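Local coordinates for protein dehydrogenase (PDB 3Q2I) that probably oxidises the sugar of UDP-GlcNAcA with NAD in the biosynthesis of 2,3-diacetamido-2,3-dideoxy-D-mannuronic acid, at residues Cys21-Asn26 against Gly176-Trp181; Lys133-Arg136 against Thr140-Leu143; Glu182-Gly185 against Met189-Ala192. All coordinates share one frame; numbering follows the deposited sequence.

Interaction 1: residues Cys21-Asn26 against Gly176-Trp181; sequences CGRIAN and GWRGTW. With NAI (1,4-dihydronicotinamide adenine dinucleotide), chain B.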
loop_
_atom_site.group_PDB
_atom_site.type_symbol
_atom_site.label_atom_id
_atom_site.label_comp_id
_atom_site.label_asym_id
_atom_site.label_seq_id
_atom_site.Cartn_x
_atom_site.Cartn_y
_atom_site.Cartn_z
ATOM N N CYS A 21 -10.596 19.995 -40.855
ATOM C CA CYS A 21 -10.520 19.590 -42.234
ATOM C C CYS A 21 -9.100 19.059 -42.479
ATOM O O CYS A 21 -8.323 19.654 -43.247
ATOM C CB CYS A 21 -10.709 20.840 -43.108
ATOM S SG CYS A 21 -12.437 21.393 -43.113
ATOM N N GLY A 22 -8.734 17.993 -41.774
ATOM C CA GLY A 22 -7.427 17.351 -41.987
ATOM C C GLY A 22 -7.455 16.012 -42.691
ATOM O O GLY A 22 -8.286 15.745 -43.578
ATOM N N ARG A 23 -6.539 15.134 -42.281
ATOM C CA ARG A 23 -6.343 13.850 -42.888
ATOM C C ARG A 23 -7.580 12.965 -42.930
ATOM O O ARG A 23 -7.964 12.511 -44.034
ATOM C CB ARG A 23 -5.107 13.153 -42.266
ATOM C CG ARG A 23 -4.551 11.954 -43.022
ATOM C CD ARG A 23 -3.307 11.393 -42.306
ATOM N NE ARG A 23 -2.344 12.457 -42.038
ATOM C CZ ARG A 23 -1.370 12.418 -41.126
ATOM N NH1 ARG A 23 -1.197 11.365 -40.310
ATOM N NH2 ARG A 23 -0.558 13.467 -41.040
ATOM N N ILE A 24 -8.222 12.652 -41.785
ATOM C CA ILE A 24 -9.321 11.674 -41.910
ATOM C C ILE A 24 -10.578 12.372 -42.444
ATOM O O ILE A 24 -11.501 11.683 -42.869
ATOM C CB ILE A 24 -9.808 10.896 -40.627
ATOM C CG1 ILE A 24 -9.660 11.692 -39.354
ATOM C CG2 ILE A 24 -9.718 9.346 -40.757
ATOM C CD1 ILE A 24 -10.260 13.038 -39.422
ATOM N N ALA A 25 -10.635 13.694 -42.402
ATOM C CA ALA A 25 -11.797 14.333 -43.003
ATOM C C ALA A 25 -11.898 13.890 -44.468
ATOM O O ALA A 25 -12.997 13.779 -45.023
ATOM C CB ALA A 25 -11.687 15.825 -42.920
ATOM N N ASN A 26 -10.763 13.649 -45.121
ATOM C CA ASN A 26 -10.836 13.073 -46.475
ATOM C C ASN A 26 -11.744 11.838 -46.586
ATOM O O ASN A 26 -12.560 11.694 -47.510
ATOM C CB ASN A 26 -9.395 12.774 -46.920
ATOM C CG ASN A 26 -9.312 12.181 -48.295
ATOM O OD1 ASN A 26 -9.537 12.861 -49.309
ATOM N ND2 ASN A 26 -8.938 10.911 -48.346
ATOM N N GLY A 176 1.410 19.662 -33.980
ATOM C CA GLY A 176 1.824 19.903 -32.599
ATOM C C GLY A 176 1.034 18.993 -31.663
ATOM O O GLY A 176 1.570 18.545 -30.643
ATOM N N TRP A 177 -0.225 18.746 -31.999
ATOM C CA TRP A 177 -1.110 17.962 -31.143
ATOM C C TRP A 177 -0.647 16.529 -31.041
ATOM O O TRP A 177 -0.981 15.837 -30.057
ATOM C CB TRP A 177 -2.588 18.026 -31.638
ATOM C CG TRP A 177 -2.925 17.246 -32.877
ATOM C CD1 TRP A 177 -2.912 17.709 -34.183
ATOM C CD2 TRP A 177 -3.457 15.927 -32.935
ATOM N NE1 TRP A 177 -3.364 16.740 -35.028
ATOM C CE2 TRP A 177 -3.761 15.650 -34.287
ATOM C CE3 TRP A 177 -3.766 14.961 -31.962
ATOM C CZ2 TRP A 177 -4.258 14.420 -34.705
ATOM C CZ3 TRP A 177 -4.257 13.746 -32.381
ATOM C CH2 TRP A 177 -4.543 13.483 -33.738
ATOM N N ARG A 178 0.056 16.016 -32.047
ATOM C CA ARG A 178 0.306 14.577 -32.126
ATOM C C ARG A 178 1.395 14.234 -31.106
ATOM O O ARG A 178 2.338 14.997 -30.912
ATOM C CB ARG A 178 0.800 14.194 -33.528
ATOM C CG ARG A 178 -0.343 14.282 -34.593
ATOM C CD ARG A 178 0.283 13.929 -35.936
ATOM N NE ARG A 178 -0.697 14.103 -37.029
ATOM C CZ ARG A 178 -1.735 13.305 -37.249
ATOM N NH1 ARG A 178 -2.543 13.563 -38.304
ATOM N NH2 ARG A 178 -2.027 12.290 -36.439
ATOM N N GLY A 179 1.202 13.084 -30.464
ATOM C CA GLY A 179 2.205 12.574 -29.530
ATOM C C GLY A 179 2.123 13.174 -28.146
ATOM O O GLY A 179 3.053 13.025 -27.357
ATOM N N THR A 180 1.030 13.853 -27.817
ATOM C CA THR A 180 0.842 14.550 -26.543
ATOM C C THR A 180 -0.238 13.835 -25.733
ATOM O O THR A 180 -1.170 13.213 -26.294
ATOM C CB THR A 180 0.358 16.043 -26.683
ATOM O OG1 THR A 180 -0.966 16.101 -27.269
ATOM C CG2 THR A 180 1.324 16.847 -27.515
ATOM N N TRP A 181 -0.098 13.809 -24.398
ATOM C CA TRP A 181 -1.157 13.147 -23.617
ATOM C C TRP A 181 -2.502 13.888 -23.796
ATOM O O TRP A 181 -3.582 13.275 -23.814
ATOM C CB TRP A 181 -0.849 13.100 -22.104
ATOM C CG TRP A 181 0.351 12.325 -21.728
ATOM C CD1 TRP A 181 1.517 12.809 -21.161
ATOM C CD2 TRP A 181 0.546 10.909 -21.871
ATOM N NE1 TRP A 181 2.417 11.763 -21.001
ATOM C CE2 TRP A 181 1.822 10.594 -21.357
ATOM C CE3 TRP A 181 -0.246 9.874 -22.342
ATOM C CZ2 TRP A 181 2.325 9.291 -21.352
ATOM C CZ3 TRP A 181 0.240 8.594 -22.321
ATOM C CH2 TRP A 181 1.529 8.323 -21.880
HETATM P PA NAI B . -5.067 16.313 -38.649
HETATM O O1A NAI B . -4.017 17.000 -37.877
HETATM O O2A NAI B . -4.756 15.830 -40.135
HETATM O O5B NAI B . -6.409 17.140 -38.752
HETATM C C5B NAI B . -6.332 18.293 -37.961
HETATM C C4B NAI B . -7.449 19.234 -38.390
HETATM O O4B NAI B . -8.152 19.863 -37.303
HETATM C C3B NAI B . -6.498 20.275 -38.983
HETATM O O3B NAI B . -6.896 20.624 -40.316
HETATM C C2B NAI B . -6.448 21.405 -37.940
HETATM O O2B NAI B . -6.175 22.693 -38.476
HETATM C C1B NAI B . -7.905 21.288 -37.432
HETATM N N9A NAI B . -8.144 21.976 -36.184
HETATM C C8A NAI B . -7.347 21.949 -35.065
HETATM N N7A NAI B . -7.934 22.633 -34.123
HETATM C C5A NAI B . -9.177 23.054 -34.534
HETATM C C6A NAI B . -10.221 23.819 -33.976
HETATM N N6A NAI B . -10.171 24.298 -32.684
HETATM N N1A NAI B . -11.301 24.079 -34.731
HETATM C C2A NAI B . -11.357 23.638 -35.971
HETATM N N3A NAI B . -10.412 22.916 -36.570
HETATM C C4A NAI B . -9.295 22.636 -35.867
HETATM O O3 NAI B . -5.502 15.020 -37.827
HETATM P PN NAI B . -6.255 13.761 -38.319
HETATM O O1N NAI B . -5.302 12.632 -38.594
HETATM O O2N NAI B . -7.318 14.019 -39.414
HETATM O O5D NAI B . -6.932 13.102 -36.993
HETATM C C5D NAI B . -8.149 13.760 -36.730
HETATM C C4D NAI B . -8.985 12.990 -35.712
HETATM O O4D NAI B . -9.364 11.779 -36.388
HETATM C C3D NAI B . -8.194 12.480 -34.474
HETATM O O3D NAI B . -9.128 12.441 -33.393
HETATM C C2D NAI B . -7.829 11.038 -34.845
HETATM O O2D NAI B . -7.752 10.186 -33.704
HETATM C C1D NAI B . -9.027 10.574 -35.725
HETATM N N1N NAI B . -8.677 9.524 -36.654
HETATM C C2N NAI B . -9.426 8.443 -36.718
HETATM C C3N NAI B . -9.103 7.357 -37.540
HETATM C C7N NAI B . -9.973 6.162 -37.625
HETATM O O7N NAI B . -9.609 5.045 -37.941
HETATM N N7N NAI B . -11.302 6.269 -37.330
HETATM C C4N NAI B . -7.878 7.423 -38.234
HETATM C C5N NAI B . -7.184 8.620 -38.216
HETATM C C6N NAI B . -7.585 9.659 -37.415
#

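Interaction 2: residues Lys133-Arg136 against Thr140-Leu143; sequences KQNR and TLQL. With NAI (1,4-dihydronicotinamide adenine dinucleotide), chain B.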
loop_
_atom_site.group_PDB
_atom_site.type_symbol
_atom_site.label_atom_id
_atom_site.label_comp_id
_atom_site.label_asym_id
_atom_site.label_seq_id
_atom_site.Cartn_x
_atom_site.Cartn_y
_atom_site.Cartn_z
ATOM N N LYS A 133 -16.326 3.933 -34.869
ATOM C CA LYS A 133 -15.577 2.668 -34.775
ATOM C C LYS A 133 -15.835 1.872 -36.067
ATOM O O LYS A 133 -16.556 0.859 -36.103
ATOM C CB LYS A 133 -16.025 1.880 -33.535
ATOM C CG LYS A 133 -15.565 2.481 -32.211
ATOM C CD LYS A 133 -16.132 1.746 -30.995
ATOM C CE LYS A 133 -15.695 2.443 -29.693
ATOM N NZ LYS A 133 -14.289 1.953 -29.427
ATOM N N GLN A 134 -15.159 2.307 -37.119
ATOM C CA GLN A 134 -15.506 1.815 -38.458
ATOM C C GLN A 134 -14.949 0.425 -38.740
ATOM O O GLN A 134 -15.388 -0.250 -39.680
ATOM C CB GLN A 134 -15.147 2.885 -39.495
ATOM C CG GLN A 134 -13.712 2.881 -39.999
ATOM C CD GLN A 134 -12.741 3.458 -39.014
ATOM O OE1 GLN A 134 -13.131 3.920 -37.943
ATOM N NE2 GLN A 134 -11.471 3.488 -39.394
ATOM N N ASN A 135 -13.999 -0.046 -37.941
ATOM C CA ASN A 135 -13.403 -1.377 -38.168
ATOM C C ASN A 135 -14.261 -2.580 -37.788
ATOM O O ASN A 135 -14.008 -3.705 -38.213
ATOM C CB ASN A 135 -12.063 -1.469 -37.401
ATOM C CG ASN A 135 -10.849 -1.674 -38.288
ATOM O OD1 ASN A 135 -10.803 -1.220 -39.439
ATOM N ND2 ASN A 135 -9.793 -2.290 -37.711
ATOM N N ARG A 136 -15.238 -2.362 -36.902
ATOM C CA ARG A 136 -16.073 -3.424 -36.364
ATOM C C ARG A 136 -16.803 -4.152 -37.499
ATOM O O ARG A 136 -17.053 -5.335 -37.394
ATOM C CB ARG A 136 -17.131 -2.847 -35.420
ATOM C CG ARG A 136 -16.571 -2.411 -34.063
ATOM C CD ARG A 136 -17.732 -2.272 -33.110
ATOM N NE ARG A 136 -17.159 -1.881 -31.812
ATOM C CZ ARG A 136 -17.920 -1.632 -30.752
ATOM N NH1 ARG A 136 -19.247 -1.728 -30.845
ATOM N NH2 ARG A 136 -17.377 -1.258 -29.594
ATOM N N THR A 140 -13.675 -10.013 -41.411
ATOM C CA THR A 140 -13.063 -10.899 -40.439
ATOM C C THR A 140 -13.608 -10.712 -39.017
ATOM O O THR A 140 -13.953 -11.677 -38.343
ATOM C CB THR A 140 -11.545 -10.774 -40.422
ATOM O OG1 THR A 140 -11.188 -9.402 -40.265
ATOM C CG2 THR A 140 -10.931 -11.250 -41.741
ATOM N N LEU A 141 -13.749 -9.447 -38.633
ATOM C CA LEU A 141 -14.173 -9.059 -37.275
ATOM C C LEU A 141 -15.646 -9.355 -37.075
ATOM O O LEU A 141 -16.029 -9.834 -36.023
ATOM C CB LEU A 141 -13.873 -7.582 -37.011
ATOM C CG LEU A 141 -12.365 -7.316 -36.924
ATOM C CD1 LEU A 141 -12.084 -5.867 -36.603
ATOM C CD2 LEU A 141 -11.672 -8.247 -35.911
ATOM N N GLN A 142 -16.453 -9.205 -38.135
ATOM C CA GLN A 142 -17.825 -9.710 -38.104
ATOM C C GLN A 142 -17.987 -11.205 -37.927
ATOM O O GLN A 142 -18.806 -11.643 -37.119
ATOM C CB GLN A 142 -18.583 -9.198 -39.334
ATOM C CG GLN A 142 -19.002 -7.741 -39.176
ATOM C CD GLN A 142 -19.959 -7.483 -38.015
ATOM O OE1 GLN A 142 -20.986 -8.137 -37.919
ATOM N NE2 GLN A 142 -19.628 -6.536 -37.123
ATOM N N LEU A 143 -17.196 -12.014 -38.622
ATOM C CA LEU A 143 -17.269 -13.443 -38.367
ATOM C C LEU A 143 -16.899 -13.821 -36.935
ATOM O O LEU A 143 -17.532 -14.681 -36.339
ATOM C CB LEU A 143 -16.345 -14.232 -39.312
ATOM C CG LEU A 143 -16.948 -14.552 -40.685
ATOM C CD1 LEU A 143 -15.849 -15.041 -41.664
ATOM C CD2 LEU A 143 -17.962 -15.636 -40.446
HETATM P PA NAI B . -5.067 16.313 -38.649
HETATM O O1A NAI B . -4.017 17.000 -37.877
HETATM O O2A NAI B . -4.756 15.830 -40.135
HETATM O O5B NAI B . -6.409 17.140 -38.752
HETATM C C5B NAI B . -6.332 18.293 -37.961
HETATM C C4B NAI B . -7.449 19.234 -38.390
HETATM O O4B NAI B . -8.152 19.863 -37.303
HETATM C C3B NAI B . -6.498 20.275 -38.983
HETATM O O3B NAI B . -6.896 20.624 -40.316
HETATM C C2B NAI B . -6.448 21.405 -37.940
HETATM O O2B NAI B . -6.175 22.693 -38.476
HETATM C C1B NAI B . -7.905 21.288 -37.432
HETATM N N9A NAI B . -8.144 21.976 -36.184
HETATM C C8A NAI B . -7.347 21.949 -35.065
HETATM N N7A NAI B . -7.934 22.633 -34.123
HETATM C C5A NAI B . -9.177 23.054 -34.534
HETATM C C6A NAI B . -10.221 23.819 -33.976
HETATM N N6A NAI B . -10.171 24.298 -32.684
HETATM N N1A NAI B . -11.301 24.079 -34.731
HETATM C C2A NAI B . -11.357 23.638 -35.971
HETATM N N3A NAI B . -10.412 22.916 -36.570
HETATM C C4A NAI B . -9.295 22.636 -35.867
HETATM O O3 NAI B . -5.502 15.020 -37.827
HETATM P PN NAI B . -6.255 13.761 -38.319
HETATM O O1N NAI B . -5.302 12.632 -38.594
HETATM O O2N NAI B . -7.318 14.019 -39.414
HETATM O O5D NAI B . -6.932 13.102 -36.993
HETATM C C5D NAI B . -8.149 13.760 -36.730
HETATM C C4D NAI B . -8.985 12.990 -35.712
HETATM O O4D NAI B . -9.364 11.779 -36.388
HETATM C C3D NAI B . -8.194 12.480 -34.474
HETATM O O3D NAI B . -9.128 12.441 -33.393
HETATM C C2D NAI B . -7.829 11.038 -34.845
HETATM O O2D NAI B . -7.752 10.186 -33.704
HETATM C C1D NAI B . -9.027 10.574 -35.725
HETATM N N1N NAI B . -8.677 9.524 -36.654
HETATM C C2N NAI B . -9.426 8.443 -36.718
HETATM C C3N NAI B . -9.103 7.357 -37.540
HETATM C C7N NAI B . -9.973 6.162 -37.625
HETATM O O7N NAI B . -9.609 5.045 -37.941
HETATM N N7N NAI B . -11.302 6.269 -37.330
HETATM C C4N NAI B . -7.878 7.423 -38.234
HETATM C C5N NAI B . -7.184 8.620 -38.216
HETATM C C6N NAI B . -7.585 9.659 -37.415
#

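Interaction 3: residues Glu182-Gly185 against Met189-Ala192; sequences EFDG and MNQA. With HP7 ((2S,3S,4R,5R,6R)-5-acetamido-6-[[[(2R,3S,4R,5R)-5-(2,4-dioxopyrimidin-1-yl)-3,4-dihydroxy-oxolan-2-yl]methoxy-hydroxy-phosphoryl]oxy-hydroxy-phosphoryl]oxy-3,4-dihydroxy-oxane-2-carboxylic acid), chain C.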
loop_
_atom_site.group_PDB
_atom_site.type_symbol
_atom_site.label_atom_id
_atom_site.label_comp_id
_atom_site.label_asym_id
_atom_site.label_seq_id
_atom_site.Cartn_x
_atom_site.Cartn_y
_atom_site.Cartn_z
ATOM N N GLU A 182 -2.413 15.216 -23.810
ATOM C CA GLU A 182 -3.642 16.022 -23.673
ATOM C C GLU A 182 -4.471 15.860 -24.944
ATOM O O GLU A 182 -5.713 15.803 -24.872
ATOM C CB GLU A 182 -3.320 17.497 -23.469
ATOM C CG GLU A 182 -4.573 18.382 -23.346
ATOM C CD GLU A 182 -4.271 19.832 -22.915
ATOM O OE1 GLU A 182 -5.266 20.491 -22.534
ATOM O OE2 GLU A 182 -3.088 20.247 -22.908
ATOM N N PHE A 183 -3.789 15.825 -26.095
ATOM C CA PHE A 183 -4.532 15.837 -27.372
ATOM C C PHE A 183 -4.570 14.544 -28.155
ATOM O O PHE A 183 -5.409 14.365 -29.061
ATOM C CB PHE A 183 -4.097 17.004 -28.271
ATOM C CG PHE A 183 -4.329 18.341 -27.631
ATOM C CD1 PHE A 183 -5.614 18.856 -27.477
ATOM C CD2 PHE A 183 -3.268 19.033 -27.064
ATOM C CE1 PHE A 183 -5.847 20.081 -26.832
ATOM C CE2 PHE A 183 -3.498 20.237 -26.395
ATOM C CZ PHE A 183 -4.783 20.774 -26.270
ATOM N N ASP A 184 -3.663 13.611 -27.848
ATOM C CA ASP A 184 -3.504 12.414 -28.637
ATOM C C ASP A 184 -3.572 11.098 -27.850
ATOM O O ASP A 184 -4.357 10.195 -28.169
ATOM C CB ASP A 184 -2.170 12.530 -29.428
ATOM C CG ASP A 184 -2.110 11.664 -30.682
ATOM O OD1 ASP A 184 -3.114 11.023 -31.040
ATOM O OD2 ASP A 184 -1.001 11.579 -31.281
ATOM N N GLY A 185 -2.696 10.963 -26.861
ATOM C CA GLY A 185 -2.411 9.601 -26.364
ATOM C C GLY A 185 -1.416 8.910 -27.249
ATOM O O GLY A 185 -0.987 9.470 -28.264
ATOM N N MET A 189 -3.901 4.441 -27.244
ATOM C CA MET A 189 -5.098 5.300 -27.374
ATOM C C MET A 189 -5.305 5.806 -28.809
ATOM O O MET A 189 -6.475 5.948 -29.211
ATOM C CB MET A 189 -4.949 6.482 -26.432
ATOM C CG MET A 189 -6.038 7.577 -26.545
ATOM S SD MET A 189 -5.958 8.779 -25.217
ATOM C CE MET A 189 -6.667 7.849 -23.860
ATOM N N ASN A 190 -4.205 6.043 -29.500
ATOM C CA ASN A 190 -4.312 6.435 -30.923
ATOM C C ASN A 190 -4.161 5.189 -31.799
ATOM O O ASN A 190 -5.163 4.594 -32.203
ATOM C CB ASN A 190 -3.287 7.501 -31.314
ATOM C CG ASN A 190 -3.405 7.843 -32.808
ATOM O OD1 ASN A 190 -3.819 6.993 -33.574
ATOM N ND2 ASN A 190 -3.167 9.082 -33.188
ATOM N N GLN A 191 -2.939 4.712 -32.004
ATOM C CA GLN A 191 -2.712 3.839 -33.173
ATOM C C GLN A 191 -3.438 2.515 -33.127
ATOM O O GLN A 191 -4.098 2.086 -34.091
ATOM C CB GLN A 191 -1.216 3.673 -33.477
ATOM C CG GLN A 191 -0.569 4.976 -33.960
ATOM C CD GLN A 191 -0.136 5.874 -32.812
ATOM O OE1 GLN A 191 0.185 5.420 -31.699
ATOM N NE2 GLN A 191 -0.133 7.162 -33.056
ATOM N N ALA A 192 -3.399 1.873 -31.962
ATOM C CA ALA A 192 -4.033 0.579 -31.813
ATOM C C ALA A 192 -5.448 0.608 -31.215
ATOM O O ALA A 192 -5.928 -0.419 -30.724
ATOM C CB ALA A 192 -3.096 -0.323 -30.974
HETATM N N1 HP7 C . 3.341 4.214 -41.588
HETATM C C2 HP7 C . 4.628 3.886 -41.696
HETATM O O2 HP7 C . 5.505 4.778 -41.554
HETATM N N3 HP7 C . 5.008 2.639 -41.988
HETATM C C4 HP7 C . 4.092 1.678 -42.167
HETATM O O4 HP7 C . 4.503 0.540 -42.498
HETATM C C5 HP7 C . 2.732 1.981 -42.049
HETATM C C6 HP7 C . 2.381 3.294 -41.759
HETATM P PA HP7 C . -1.762 4.211 -42.291
HETATM P PB HP7 C . -4.391 4.299 -41.285
HETATM O "O'P" HP7 C . -1.529 5.985 -37.008
HETATM O "O'Q" HP7 C . -2.794 7.782 -37.154
HETATM C "C1'" HP7 C . -4.216 3.562 -38.774
HETATM O O1A HP7 C . -1.521 2.717 -42.436
HETATM O O1B HP7 C . -4.537 2.858 -41.713
HETATM C C1C HP7 C . 3.000 5.591 -41.206
HETATM C "C2'" HP7 C . -5.260 3.130 -37.730
HETATM N "N2'" HP7 C . -6.410 2.496 -38.377
HETATM O O2A HP7 C . -2.129 5.079 -43.463
HETATM O O2B HP7 C . -5.101 5.439 -41.987
HETATM C C2C HP7 C . 2.845 6.527 -42.397
HETATM O O2C HP7 C . 3.433 7.760 -41.966
HETATM C "C3'" HP7 C . -5.740 4.323 -36.913
HETATM O "O3'" HP7 C . -6.441 3.772 -35.774
HETATM O O3A HP7 C . -2.816 4.546 -41.127
HETATM O O3B HP7 C . -4.878 4.403 -39.730
HETATM C C3C HP7 C . 1.342 6.736 -42.480
HETATM O O3C HP7 C . 1.034 8.030 -43.000
HETATM C "C4'" HP7 C . -4.556 5.161 -36.401
HETATM O "O4'" HP7 C . -4.973 6.370 -35.778
HETATM C C4C HP7 C . 0.862 6.616 -41.037
HETATM O O4C HP7 C . 1.712 5.551 -40.586
HETATM C "C5'" HP7 C . -3.756 5.597 -37.645
HETATM O "O5'" HP7 C . -3.216 4.388 -38.172
HETATM C C5C HP7 C . -0.570 6.127 -41.000
HETATM O O5C HP7 C . -0.467 4.832 -41.579
HETATM C "C6'" HP7 C . -2.633 6.527 -37.255
HETATM C "C7'" HP7 C . -6.861 1.259 -38.181
HETATM O "O7'" HP7 C . -6.456 0.454 -37.330
HETATM C "C8'" HP7 C . -7.988 0.834 -39.092
#

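Interaction 1: residues Cys21-Asn26 against Gly176-Trp181
Two arginines lie almost flat on one another, Arg23 and Arg178, with their guanidinium planes only 12° apart and no hydrogen bond between them. The overlap is offset: NH1 of Arg178 sits 3.3 Å from CZ of Arg23, over the rim of the group. The nearby pyrophosphate of NAI probably makes this pairing of like charges tolerable, although only Arg178's guanidinium bonds to it. The Arg178 guanidinium turns an edge to the nicotinamide-side phosphate, NH1 donating to NAI O1N at 2.9 Å, while Arg23 gives its backbone N to NAI O2A on the adenosine-side phosphate in a nearly straight bond (176°). Next along, Ile24 N reaches NAI O2N at 2.9 Å. The anion may offset part of the charge on the pair. Trp177 completes the grip from 176-181: with CG lodged between its backbone N and carbonyl carbon (chi1 74°), the indole presents its NE1 edge to NAI O1A at 2.9 Å, the oxygen lying in the ring plane. The same side chain supports its neighbour, since Arg178 CG packs over the indole centre and CZ2 of Trp177 lies against the guanidinium face opposite Arg23. Both residues sit in a type II turn from Trp177 to Thr180, whose Gly179 has positive phi. Gly22 CA lies 3.4 Å from NAI O5B, the close approach of the glycine-rich dinucleotide-binding loop of a Rossmann fold. That loop leads from strand 14-19 into helix 25-34, and the 176-181 loop, between helices 169-173 and 187-191, faces it across the cofactor, with Tyr171 of helix 169-173 packed against both arginines.

Interaction 2: residues Lys133-Arg136 against Thr140-Leu143
Backbone carbonyls of Asn135 and Arg136 meet the side chains of Leu141 and Gln142 on helix 139-149. The segment begins at Lys133, whose NZ forms a salt bridge with Asp197 and a hydrogen bond with Ser331. After it, Gln134 turns to the cofactor: bent at chi2 (-76°), its amide pairs with the carboxamide of the nicotinamide, NE2 donating to NAI O7N at 2.8 Å and OE1 accepting from NAI N7N at 3.0 Å. This two-way match fixes how the carboxamide is turned. Asn135 belongs to the UDP-sugar pocket, and its O is met by Leu141 CD1 at 3.3 Å. The segment follows strand 129-131, outermost in this chain's parallel Rossmann sheet, and carries the chain towards the C-terminal alpha/beta domain. At Arg136 the carbonyl takes the one hydrogen bond across the contact, from Gln142 NE2 at 2.9 Å. It is straight at the hydrogen (170°) and lies in the plane of the Gln142 amide, yet the donor stands above the carbonyl plane, 48° out of it. Leu141 CB approaches the same oxygen at 3.9 Å. The Arg136 guanidinium heads elsewhere, to Asp197 and Glu327, with Trp201 as a cation-pi partner.

Interaction 3: residues Glu182-Gly185 against Met189-Ala192
A buried polar link, Asn190 to Asp184, joins the loop before helix 187-191 to the side of that short helix, inside the C-terminal alpha/beta domain and against the sugar pocket. Asp184 OD1 receives ND2 of Asn190 at 2.9 Å on its syn lone pair, the side of the other carboxylate oxygen. The two side chains meet at an angle, carboxylate and amide planes 68° apart, and the bond is somewhat bent (151°). Asn190's chi1 of 178° swings its amide away from the backbone N, between loop and ligand, so that its other end, OD1, accepts from HP7 O4' at 2.6 Å. Asp184 is itself anchored, for OD2 takes the backbone N of Gly179. Alongside this polar core, Met189 lies over the backbone of the loop: its CG is 3.5 Å from Asp184 O, and its SD comes 3.8 Å from the bare CA of Gly185, a residue with positive phi. The weakly bonded helix has a wider pi-type turn at 189-191, beyond which Ala192 takes the N-cap position of the next helix. There Gln191 O receives a weak hydrogen bond from HP7 O3', while Asn190 O is held by Lys106 and Ser193. Since Asp184 OD1 accepts from ND2, the Asn190 amide is oriented with its oxygen towards the sugar, consistent with Asp184 being a second-shell residue that orients the acceptor for the 4'-hydroxyl of the bound UDP-sugar.

Interactions 1 and 3 are neighbours, their centres 10 Å apart on one side of the chain's centre; interaction 2 lies on the other, its centre 23 Å from that of interaction 1 and 20 Å from that of interaction 3. Along the chain, interaction 2 is nested in the loop closed by interaction 1, and interaction 3 follows. The first two meet the same NAI at different points, pyrophosphate and carboxamide, without touching each other. Interactions 1 and 3 share the loop between helices 169-173 and 187-191, where Thr180 O probably accepts from Gly185 N. This loop of the C-terminal domain, facing the Rossmann domain across the cofactor, thereby connects the cofactor's phosphates with the sugar pocket.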